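Local coordinates for Glucose/sorbosone dehydrogenases (Escherichia coli K12, PDB 2G8S), which is a six-bladed beta-propeller protein of the glucose/sorbosone dehydrogenase family that holds a bound calcium ion, at residues G195-Q200 / Y233-A238; N214-R219 / S270-G275; D222-P227 / Q262-W267. One frame throughout, in Å; residues are numbered along the deposited sequence. Where two conformers were deposited one is given.

Contact 1: residues G195-Q200 / Y233-A238; sequences GIRNPQ and YGWPLA. With CA (calcium ion), chain C.
Arg197 lays its aliphatic chain over one face of the Trp235 indole. CG is anti to the backbone N (chi1 -174°) and the chain stays extended as far as NE, which carries the methylenes across the ring system from the pyrrole side to the benzene side. Arg197 CG lies 3.4 Å from Trp235 CE2, and Arg197 CD stands 3.5 Å from the centroid of the six-membered ring of Trp235, 16° off the ring normal, a CH-pi contact. The guanidinium itself does not lie flat on the indole: its plane is turned 86° from the ring, with Trp235 CZ2 at its edge, and NH1 goes on to the carbonyl of His216. Pro236, reached through a cis peptide, sets its CB over the opposite face, so the indole is held between two aliphatic groups while its NE1 is hydrogen-bonded to Glu149 OE1.

The backbones join through Trp235 N, which donates to Gly195 O at 3.0 Å from above the carbonyl plane. That oxygen also accepts from water 1 (2.9 Å from Gly195 O), which is itself a calcium ligand. Gly195, with its positive phi, brings its backbone close against Tyr233-Trp235, its CA making a CA-H...O contact with Trp235 O. The Tyr233 carbonyl O binds the calcium ion at 2.4 Å. In this beta-propeller the inter-blade linker 195-197 thus packs on the loop between strands 222-225 and 265-267, at a calcium site where the loop gives a carbonyl ligand and Gly195 O holds a metal-bound water.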
loop_
_atom_site.group_PDB
_atom_site.type_symbol
_atom_site.label_atom_id
_atom_site.label_comp_id
_atom_site.label_asym_id
_atom_site.label_seq_id
_atom_site.Cartn_x
_atom_site.Cartn_y
_atom_site.Cartn_z
ATOM N N GLY A 195 -13.369 1.514 -9.048
ATOM C CA GLY A 195 -12.912 0.696 -10.177
ATOM C C GLY A 195 -11.462 0.269 -10.067
ATOM O O GLY A 195 -10.722 0.262 -11.057
ATOM N N ILE A 196 -11.058 -0.079 -8.851
ATOM C CA ILE A 196 -9.725 -0.641 -8.657
ATOM C C ILE A 196 -9.875 -2.072 -8.149
ATOM O O ILE A 196 -10.903 -2.446 -7.567
ATOM C CB ILE A 196 -8.800 0.256 -7.777
ATOM C CG1 ILE A 196 -9.328 0.353 -6.354
ATOM C CG2 ILE A 196 -8.618 1.662 -8.411
ATOM C CD1 ILE A 196 -8.414 1.106 -5.405
ATOM N N ARG A 197 -8.874 -2.898 -8.452
ATOM C CA ARG A 197 -8.924 -4.338 -8.178
ATOM C C ARG A 197 -8.315 -4.659 -6.817
ATOM O O ARG A 197 -9.036 -4.849 -5.844
ATOM C CB ARG A 197 -8.231 -5.127 -9.304
ATOM C CG ARG A 197 -8.359 -6.633 -9.182
ATOM C CD ARG A 197 -7.695 -7.349 -10.362
ATOM N NE ARG A 197 -7.736 -8.803 -10.212
ATOM C CZ ARG A 197 -6.817 -9.514 -9.563
ATOM N NH1 ARG A 197 -5.778 -8.904 -8.990
ATOM N NH2 ARG A 197 -6.934 -10.841 -9.482
ATOM N N ASN A 198 -6.985 -4.721 -6.756
ATOM C CA ASN A 198 -6.283 -4.876 -5.482
ATOM C C ASN A 198 -5.090 -3.930 -5.423
ATOM O O ASN A 198 -4.007 -4.254 -5.912
ATOM C CB ASN A 198 -5.853 -6.319 -5.183
ATOM C CG ASN A 198 -5.455 -6.504 -3.715
ATOM O OD1 ASN A 198 -5.923 -5.756 -2.857
ATOM N ND2 ASN A 198 -4.615 -7.501 -3.422
ATOM N N PRO A 199 -5.292 -2.742 -4.829
ATOM C CA PRO A 199 -4.220 -1.755 -4.788
ATOM C C PRO A 199 -3.203 -2.226 -3.774
ATOM O O PRO A 199 -3.574 -2.805 -2.742
ATOM C CB PRO A 199 -4.929 -0.481 -4.305
ATOM C CG PRO A 199 -6.093 -0.983 -3.503
ATOM C CD PRO A 199 -6.500 -2.290 -4.110
ATOM N N GLN A 200 -1.932 -1.986 -4.065
ATOM C CA GLN A 200 -0.871 -2.409 -3.157
ATOM C C GLN A 200 -0.054 -1.189 -2.721
ATOM O O GLN A 200 -0.338 -0.600 -1.682
ATOM C CB GLN A 200 -0.039 -3.531 -3.788
ATOM C CG GLN A 200 -0.852 -4.806 -4.009
ATOM C CD GLN A 200 -1.124 -5.567 -2.720
ATOM O OE1 GLN A 200 -2.084 -5.282 -1.986
ATOM N NE2 GLN A 200 -0.288 -6.553 -2.446
ATOM N N TYR A 233 -11.638 3.919 -12.384
ATOM C CA TYR A 233 -10.426 3.306 -12.958
ATOM C C TYR A 233 -10.695 1.973 -13.659
ATOM O O TYR A 233 -9.782 1.279 -14.102
ATOM C CB TYR A 233 -9.252 3.326 -11.927
ATOM C CG TYR A 233 -8.898 4.772 -11.788
ATOM C CD1 TYR A 233 -7.984 5.363 -12.649
ATOM C CD2 TYR A 233 -9.632 5.601 -10.928
ATOM C CE1 TYR A 233 -7.752 6.728 -12.617
ATOM C CE2 TYR A 233 -9.408 6.972 -10.892
ATOM C CZ TYR A 233 -8.472 7.529 -11.740
ATOM O OH TYR A 233 -8.277 8.891 -11.725
ATOM N N GLY A 234 -11.977 1.654 -13.803
ATOM C CA GLY A 234 -12.394 0.660 -14.787
ATOM C C GLY A 234 -12.672 -0.758 -14.341
ATOM O O GLY A 234 -13.487 -1.435 -14.954
ATOM N N TRP A 235 -12.012 -1.228 -13.282
ATOM C CA TRP A 235 -12.116 -2.641 -12.924
ATOM C C TRP A 235 -13.545 -2.989 -12.485
ATOM O O TRP A 235 -14.115 -2.268 -11.667
ATOM C CB TRP A 235 -11.116 -2.985 -11.823
ATOM C CG TRP A 235 -11.224 -4.394 -11.364
ATOM C CD1 TRP A 235 -11.794 -4.849 -10.196
ATOM C CD2 TRP A 235 -10.773 -5.558 -12.069
ATOM N NE1 TRP A 235 -11.715 -6.219 -10.131
ATOM C CE2 TRP A 235 -11.096 -6.684 -11.269
ATOM C CE3 TRP A 235 -10.129 -5.759 -13.301
ATOM C CZ2 TRP A 235 -10.788 -7.992 -11.659
ATOM C CZ3 TRP A 235 -9.818 -7.058 -13.693
ATOM C CH2 TRP A 235 -10.154 -8.163 -12.876
ATOM N N PRO A 236 -14.118 -4.107 -13.003
ATOM C CA PRO A 236 -13.624 -5.107 -13.954
ATOM C C PRO A 236 -14.156 -4.936 -15.375
ATOM O O PRO A 236 -14.006 -5.851 -16.193
ATOM C CB PRO A 236 -14.168 -6.407 -13.356
ATOM C CG PRO A 236 -15.543 -5.982 -12.834
ATOM C CD PRO A 236 -15.441 -4.508 -12.471
ATOM N N LEU A 237 -14.773 -3.790 -15.661
ATOM C CA LEU A 237 -15.236 -3.468 -17.012
ATOM C C LEU A 237 -14.083 -3.248 -17.987
ATOM O O LEU A 237 -14.198 -3.558 -19.186
ATOM C CB LEU A 237 -16.127 -2.220 -16.996
ATOM C CG LEU A 237 -17.354 -2.270 -16.084
ATOM C CD1 LEU A 237 -18.108 -0.943 -16.140
ATOM C CD2 LEU A 237 -18.266 -3.432 -16.472
ATOM N N ALA A 238 -12.986 -2.689 -17.474
ATOM C CA ALA A 238 -11.792 -2.414 -18.275
ATOM C C ALA A 238 -10.621 -3.097 -17.590
ATOM O O ALA A 238 -10.449 -2.971 -16.375
ATOM C CB ALA A 238 -11.540 -0.898 -18.391
HETATM CA CA CA C . -7.679 0.156 -14.416
HETATM O O HOH W 1 -8.020 0.055 -12.054
HETATM O O HOH W 2 -8.769 -1.939 -14.420
HETATM O O HOH W 3 -8.270 0.144 -16.693
HETATM O O HOH W 4 -6.901 2.473 -14.768
#

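Contact 2: residues N214-R219 / S270-G275; sequences NEHGPR and SPAVSG. With EDO (1,2-ethanediol), chain E.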
loop_
_atom_site.group_PDB
_atom_site.type_symbol
_atom_site.label_atom_id
_atom_site.label_comp_id
_atom_site.label_asym_id
_atom_site.label_seq_id
_atom_site.Cartn_x
_atom_site.Cartn_y
_atom_site.Cartn_z
ATOM N N ASN A 214 -0.590 1.795 -7.163
ATOM C CA ASN A 214 -0.481 0.655 -8.055
ATOM C C ASN A 214 -1.432 -0.455 -7.643
ATOM O O ASN A 214 -1.992 -0.446 -6.534
ATOM C CB ASN A 214 0.980 0.170 -8.209
ATOM C CG ASN A 214 1.508 -0.544 -6.976
ATOM O OD1 ASN A 214 0.794 -1.303 -6.312
ATOM N ND2 ASN A 214 2.786 -0.344 -6.698
ATOM N N GLU A 215 -1.650 -1.389 -8.556
ATOM C CA GLU A 215 -2.575 -2.483 -8.276
ATOM C C GLU A 215 -2.229 -3.746 -9.031
ATOM O O GLU A 215 -1.656 -3.692 -10.130
ATOM C CB GLU A 215 -4.039 -2.085 -8.524
ATOM C CG GLU A 215 -4.359 -1.574 -9.894
ATOM C CD GLU A 215 -5.825 -1.153 -10.000
ATOM O OE1 GLU A 215 -6.688 -2.052 -9.943
ATOM O OE2 GLU A 215 -6.097 0.066 -10.132
ATOM N N HIS A 216 -2.581 -4.882 -8.433
ATOM C CA HIS A 216 -2.430 -6.166 -9.096
ATOM C C HIS A 216 -3.542 -6.393 -10.098
ATOM O O HIS A 216 -4.724 -6.229 -9.784
ATOM C CB HIS A 216 -2.490 -7.309 -8.088
ATOM C CG HIS A 216 -1.291 -7.399 -7.209
ATOM N ND1 HIS A 216 -1.189 -8.312 -6.180
ATOM C CD2 HIS A 216 -0.147 -6.678 -7.187
ATOM C CE1 HIS A 216 -0.027 -8.157 -5.572
ATOM N NE2 HIS A 216 0.624 -7.171 -6.166
ATOM N N GLY A 217 -3.155 -6.805 -11.298
ATOM C CA GLY A 217 -4.100 -7.353 -12.259
ATOM C C GLY A 217 -4.268 -8.840 -11.990
ATOM O O GLY A 217 -3.597 -9.393 -11.112
ATOM N N PRO A 218 -5.191 -9.485 -12.722
ATOM C CA PRO A 218 -5.416 -10.933 -12.648
ATOM C C PRO A 218 -4.242 -11.653 -13.329
ATOM O O PRO A 218 -3.126 -11.611 -12.804
ATOM C CB PRO A 218 -6.755 -11.111 -13.370
ATOM C CG PRO A 218 -6.817 -9.951 -14.357
ATOM C CD PRO A 218 -6.116 -8.809 -13.654
ATOM N N ARG A 219 -4.461 -12.294 -14.472
ATOM C CA ARG A 219 -3.349 -12.819 -15.248
ATOM C C ARG A 219 -2.857 -11.675 -16.131
ATOM O O ARG A 219 -3.406 -11.412 -17.214
ATOM C CB ARG A 219 -3.778 -14.039 -16.069
ATOM C CG ARG A 219 -2.668 -14.630 -16.937
ATOM C CD ARG A 219 -3.066 -15.998 -17.458
ATOM N NE ARG A 219 -2.146 -16.487 -18.486
ATOM C CZ ARG A 219 -2.202 -17.710 -19.011
ATOM N NH1 ARG A 219 -3.132 -18.573 -18.606
ATOM N NH2 ARG A 219 -1.327 -18.070 -19.942
ATOM N N SER A 270 2.476 -9.534 -15.388
ATOM C CA SER A 270 2.419 -8.924 -14.049
ATOM C C SER A 270 3.655 -9.198 -13.180
ATOM O O SER A 270 3.987 -10.353 -12.941
ATOM C CB SER A 270 1.186 -9.415 -13.298
ATOM O OG SER A 270 0.003 -8.864 -13.855
ATOM N N PRO A 271 4.307 -8.133 -12.682
ATOM C CA PRO A 271 5.330 -8.326 -11.651
ATOM C C PRO A 271 4.735 -8.679 -10.282
ATOM O O PRO A 271 5.471 -9.148 -9.405
ATOM C CB PRO A 271 5.993 -6.942 -11.555
ATOM C CG PRO A 271 5.555 -6.185 -12.778
ATOM C CD PRO A 271 4.199 -6.719 -13.087
ATOM N N ALA A 272 3.422 -8.457 -10.129
ATOM C CA ALA A 272 2.719 -8.416 -8.834
ATOM C C ALA A 272 3.328 -7.294 -7.996
ATOM O O ALA A 272 3.977 -7.507 -6.956
ATOM C CB ALA A 272 2.742 -9.776 -8.109
ATOM N N VAL A 273 3.099 -6.083 -8.498
ATOM C CA VAL A 273 3.678 -4.866 -7.943
ATOM C C VAL A 273 3.265 -4.670 -6.487
ATOM O O VAL A 273 2.144 -5.017 -6.091
ATOM C CB VAL A 273 3.283 -3.618 -8.782
ATOM C CG1 VAL A 273 3.938 -3.678 -10.163
ATOM C CG2 VAL A 273 1.759 -3.477 -8.909
ATOM N N SER A 274 4.178 -4.117 -5.694
ATOM C CA SER A 274 3.929 -3.956 -4.262
ATOM C C SER A 274 4.301 -2.533 -3.789
ATOM O O SER A 274 4.007 -1.561 -4.473
ATOM C CB SER A 274 4.640 -5.063 -3.480
ATOM O OG SER A 274 6.035 -4.999 -3.701
ATOM N N GLY A 275 4.910 -2.400 -2.624
ATOM C CA GLY A 275 5.258 -1.078 -2.112
ATOM C C GLY A 275 6.102 -0.272 -3.082
ATOM O O GLY A 275 6.961 -0.842 -3.769
HETATM C C1 EDO E . -6.354 -3.916 -12.419
HETATM O O1 EDO E . -7.579 -3.193 -12.194
HETATM C C2 EDO E . -6.632 -5.057 -13.397
HETATM O O2 EDO E . -7.262 -4.537 -14.564
#
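The seam between two consecutive blades of the propeller is made here by Asn214 and His216 of strand 210-216 reaching over to Val273 and Ser274, where strand 273-279 of the next blade begins. The axes of the short segments 214-216 and 273-275 come within 6.5 Å, their N-to-C directions 133° apart, and side chains do the bridging. Asn214 ND2 donates to Ser274 O at 2.8 Å; the hydrogen bond is almost straight (N-H...O 176°), and the acceptor lies in the amide plane. Its OD1 is taken by Gly201 N, which fixes which way round the amide sits. The side chains of Asn214 and Val273 run antiparallel alongside each other, Val273 CG2 resting 3.5 Å from Asn214 OD1.

His216 starts out beside the contact and turns its ring in, meeting the partner in two ways. Its NE2 makes a weak, strongly bent bond to Val273 O at the ring edge, 2.6 Å away. Over one ring face sits the Ala272 methyl, its CB 4.2 Å from the ring centroid, a CH-pi contact.

Glu215 points away from this seam; its OE1 accepts from 1,2-ethanediol O1 at 2.7 Å as well as from the backbone N of Arg197. Ser270 OG is held by Asp222 OD1. One straight bond from Asn214 and one weak bond from His216 to backbone carbonyls thus join blade to blade in this beta-propeller.

Contact 3: residues D222-P227 / Q262-W267; sequences DEINIP and QPVFYW. With CA (calcium ion), chain C.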
loop_
_atom_site.group_PDB
_atom_site.type_symbol
_atom_site.label_atom_id
_atom_site.label_comp_id
_atom_site.label_asym_id
_atom_site.label_seq_id
_atom_site.Cartn_x
_atom_site.Cartn_y
_atom_site.Cartn_z
ATOM N N ASP A 222 -1.216 -5.572 -14.249
ATOM C CA ASP A 222 -0.851 -4.677 -13.139
ATOM C C ASP A 222 -0.800 -3.245 -13.661
ATOM O O ASP A 222 -0.480 -3.025 -14.834
ATOM C CB ASP A 222 0.524 -5.014 -12.553
ATOM C CG ASP A 222 0.539 -6.293 -11.724
ATOM O OD1 ASP A 222 -0.429 -7.088 -11.755
ATOM O OD2 ASP A 222 1.570 -6.503 -11.047
ATOM N N GLU A 223 -1.099 -2.281 -12.787
ATOM C CA GLU A 223 -1.215 -0.872 -13.187
ATOM C C GLU A 223 -0.564 0.087 -12.204
ATOM O O GLU A 223 -0.464 -0.206 -11.010
ATOM C CB GLU A 223 -2.691 -0.463 -13.278
ATOM C CG GLU A 223 -3.506 -1.157 -14.359
ATOM C CD GLU A 223 -4.940 -0.638 -14.414
ATOM O OE1 GLU A 223 -5.358 0.134 -13.502
ATOM O OE2 GLU A 223 -5.657 -0.997 -15.381
ATOM N N ILE A 224 -0.143 1.233 -12.729
ATOM C CA ILE A 224 0.058 2.454 -11.949
ATOM C C ILE A 224 -1.014 3.449 -12.377
ATOM O O ILE A 224 -1.166 3.715 -13.575
ATOM C CB ILE A 224 1.431 3.110 -12.201
ATOM C CG1 ILE A 224 2.564 2.138 -11.872
ATOM C CG2 ILE A 224 1.559 4.402 -11.369
ATOM C CD1 ILE A 224 3.957 2.657 -12.263
ATOM N N ASN A 225 -1.781 3.948 -11.405
ATOM C CA ASN A 225 -2.770 4.988 -11.649
ATOM C C ASN A 225 -2.447 6.270 -10.887
ATOM O O ASN A 225 -1.777 6.237 -9.834
ATOM C CB ASN A 225 -4.159 4.493 -11.231
ATOM C CG ASN A 225 -4.675 3.410 -12.145
ATOM O OD1 ASN A 225 -4.898 3.663 -13.319
ATOM N ND2 ASN A 225 -4.846 2.197 -11.622
ATOM N N ILE A 226 -2.939 7.388 -11.422
ATOM C CA ILE A 226 -2.908 8.687 -10.730
ATOM C C ILE A 226 -4.368 9.066 -10.439
ATOM O O ILE A 226 -5.031 9.724 -11.246
ATOM C CB ILE A 226 -2.196 9.801 -11.547
ATOM C CG1 ILE A 226 -0.807 9.336 -12.012
ATOM C CG2 ILE A 226 -2.131 11.097 -10.733
ATOM C CD1 ILE A 226 -0.123 10.320 -12.960
ATOM N N PRO A 227 -4.886 8.585 -9.300
ATOM C CA PRO A 227 -6.333 8.641 -9.095
ATOM C C PRO A 227 -6.873 10.050 -8.868
ATOM O O PRO A 227 -6.273 10.839 -8.137
ATOM C CB PRO A 227 -6.569 7.729 -7.890
ATOM C CG PRO A 227 -5.252 7.555 -7.239
ATOM C CD PRO A 227 -4.172 7.909 -8.198
ATOM N N GLN A 262 -7.676 5.470 -17.845
ATOM C CA GLN A 262 -6.534 4.596 -18.106
ATOM C C GLN A 262 -5.428 4.754 -17.059
ATOM O O GLN A 262 -5.262 5.834 -16.462
ATOM C CB GLN A 262 -5.966 4.871 -19.502
ATOM C CG GLN A 262 -6.796 4.270 -20.630
ATOM C CD GLN A 262 -6.784 2.756 -20.597
ATOM O OE1 GLN A 262 -5.729 2.134 -20.688
ATOM N NE2 GLN A 262 -7.955 2.154 -20.432
ATOM N N PRO A 263 -4.650 3.677 -16.840
ATOM C CA PRO A 263 -3.454 3.799 -16.003
ATOM C C PRO A 263 -2.366 4.561 -16.756
ATOM O O PRO A 263 -2.434 4.687 -17.982
ATOM C CB PRO A 263 -3.024 2.343 -15.814
ATOM C CG PRO A 263 -3.481 1.669 -17.094
ATOM C CD PRO A 263 -4.814 2.315 -17.386
ATOM N N VAL A 264 -1.385 5.085 -16.030
ATOM C CA VAL A 264 -0.249 5.705 -16.681
ATOM C C VAL A 264 0.820 4.679 -17.056
ATOM O O VAL A 264 1.729 4.984 -17.819
ATOM C CB VAL A 264 0.357 6.865 -15.855
ATOM C CG1 VAL A 264 -0.689 7.960 -15.648
ATOM C CG2 VAL A 264 0.911 6.376 -14.513
ATOM N N PHE A 265 0.709 3.471 -16.508
ATOM C CA PHE A 265 1.573 2.357 -16.888
ATOM C C PHE A 265 0.842 1.059 -16.612
ATOM O O PHE A 265 0.094 0.953 -15.642
ATOM C CB PHE A 265 2.885 2.393 -16.084
ATOM C CG PHE A 265 4.014 1.644 -16.734
ATOM C CD1 PHE A 265 4.859 2.296 -17.626
ATOM C CD2 PHE A 265 4.218 0.287 -16.480
ATOM C CE1 PHE A 265 5.899 1.610 -18.253
ATOM C CE2 PHE A 265 5.258 -0.411 -17.107
ATOM C CZ PHE A 265 6.097 0.250 -17.991
ATOM N N TYR A 266 1.045 0.073 -17.474
ATOM C CA TYR A 266 0.541 -1.263 -17.195
ATOM C C TYR A 266 1.545 -2.309 -17.652
ATOM O O TYR A 266 2.403 -2.038 -18.512
ATOM C CB TYR A 266 -0.845 -1.511 -17.820
ATOM C CG TYR A 266 -0.875 -1.294 -19.317
ATOM C CD1 TYR A 266 -0.593 -2.337 -20.206
ATOM C CD2 TYR A 266 -1.162 -0.028 -19.843
ATOM C CE1 TYR A 266 -0.603 -2.118 -21.587
ATOM C CE2 TYR A 266 -1.176 0.199 -21.206
ATOM C CZ TYR A 266 -0.896 -0.845 -22.071
ATOM O OH TYR A 266 -0.908 -0.596 -23.420
ATOM N N TRP A 267 1.453 -3.488 -17.044
ATOM C CA TRP A 267 2.274 -4.627 -17.433
ATOM C C TRP A 267 1.355 -5.760 -17.848
ATOM O O TRP A 267 0.572 -6.253 -17.030
ATOM C CB TRP A 267 3.110 -5.135 -16.255
ATOM C CG TRP A 267 4.181 -4.222 -15.722
ATOM C CD1 TRP A 267 5.521 -4.279 -16.004
ATOM C CD2 TRP A 267 4.023 -3.177 -14.752
ATOM N NE1 TRP A 267 6.201 -3.318 -15.293
ATOM C CE2 TRP A 267 5.306 -2.629 -14.511
ATOM C CE3 TRP A 267 2.921 -2.650 -14.058
ATOM C CZ2 TRP A 267 5.514 -1.570 -13.617
ATOM C CZ3 TRP A 267 3.130 -1.589 -13.165
ATOM C CH2 TRP A 267 4.417 -1.070 -12.952
HETATM CA CA CA C . -7.679 0.156 -14.416
HETATM O O HOH W 4 -6.901 2.473 -14.768
HETATM O O HOH W 5 -4.092 7.106 -14.047
HETATM O O HOH W 2 -8.769 -1.939 -14.420
HETATM O O HOH W 1 -8.020 0.055 -12.054
HETATM O O HOH W 3 -8.270 0.144 -16.693
#
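Asp222 opens the antiparallel pairing: its O accepts from Trp267 N at 3.0 Å, and its CB touches Trp267 CE3, while its carbonyl lies at the indole edge. In its carboxylate OD1 takes Gly217 N and OD2 takes Val273 N. Glu223, in a non-hydrogen-bonded pair with Tyr266, projects to the other face. Its extended chain crosses Pro263, and both oxygens bind the metal, Glu223 OE1 and OE2 each lying 2.5 Å from the calcium ion. Ile224 N donates to Phe265 O (2.9 Å), whereas Ile224 O takes Val264 N at 2.8 Å and, weakly, Phe265 N; two residues facing one make a classic beta bulge. Ile224 CD1 reaches Trp267 CH2 at 3.8 Å.

Asn225 positions the metal ligand: its ND2 donates to Glu223 OE1 on the anti side (2.8 Å, 165°), and its OD1 receives a hydrogen bond from calcium-bound water 4. Ile226 CD1 meets Val264 CG1 at 3.6 Å, and water 5 links Ile226 N to Gln262 O.

Strand 222-225 lies between strands 210-216 and 265-267, the latter at the sheet's outer edge. The face bearing Ile224, Phe265 and Trp267 packs against strands 300-307 and 310-317 of the following blade.

All three contacts belong to one blade and its margins: contact 1 lies at its entry linker, contact 2 at the seam with the following blade, and contact 3 within its sheet. Contacts 1 and 2 are buried; contact 3 is partly buried and includes the outermost strand 265-267. Regular strand pairing occurs in contact 3 alone, while contact 1 combines a methylene-indole overlay with a single backbone hydrogen bond and contact 2 relies on side chains reaching backbone carbonyls. Contacts 1 and 3 share the calcium ion and four waters, one giving a backbone carbonyl and the other a carboxylate. Two acidic residues connect the sites: Asp222 joins contact 3 to contact 2, and Glu215 joins contact 2 to contact 1.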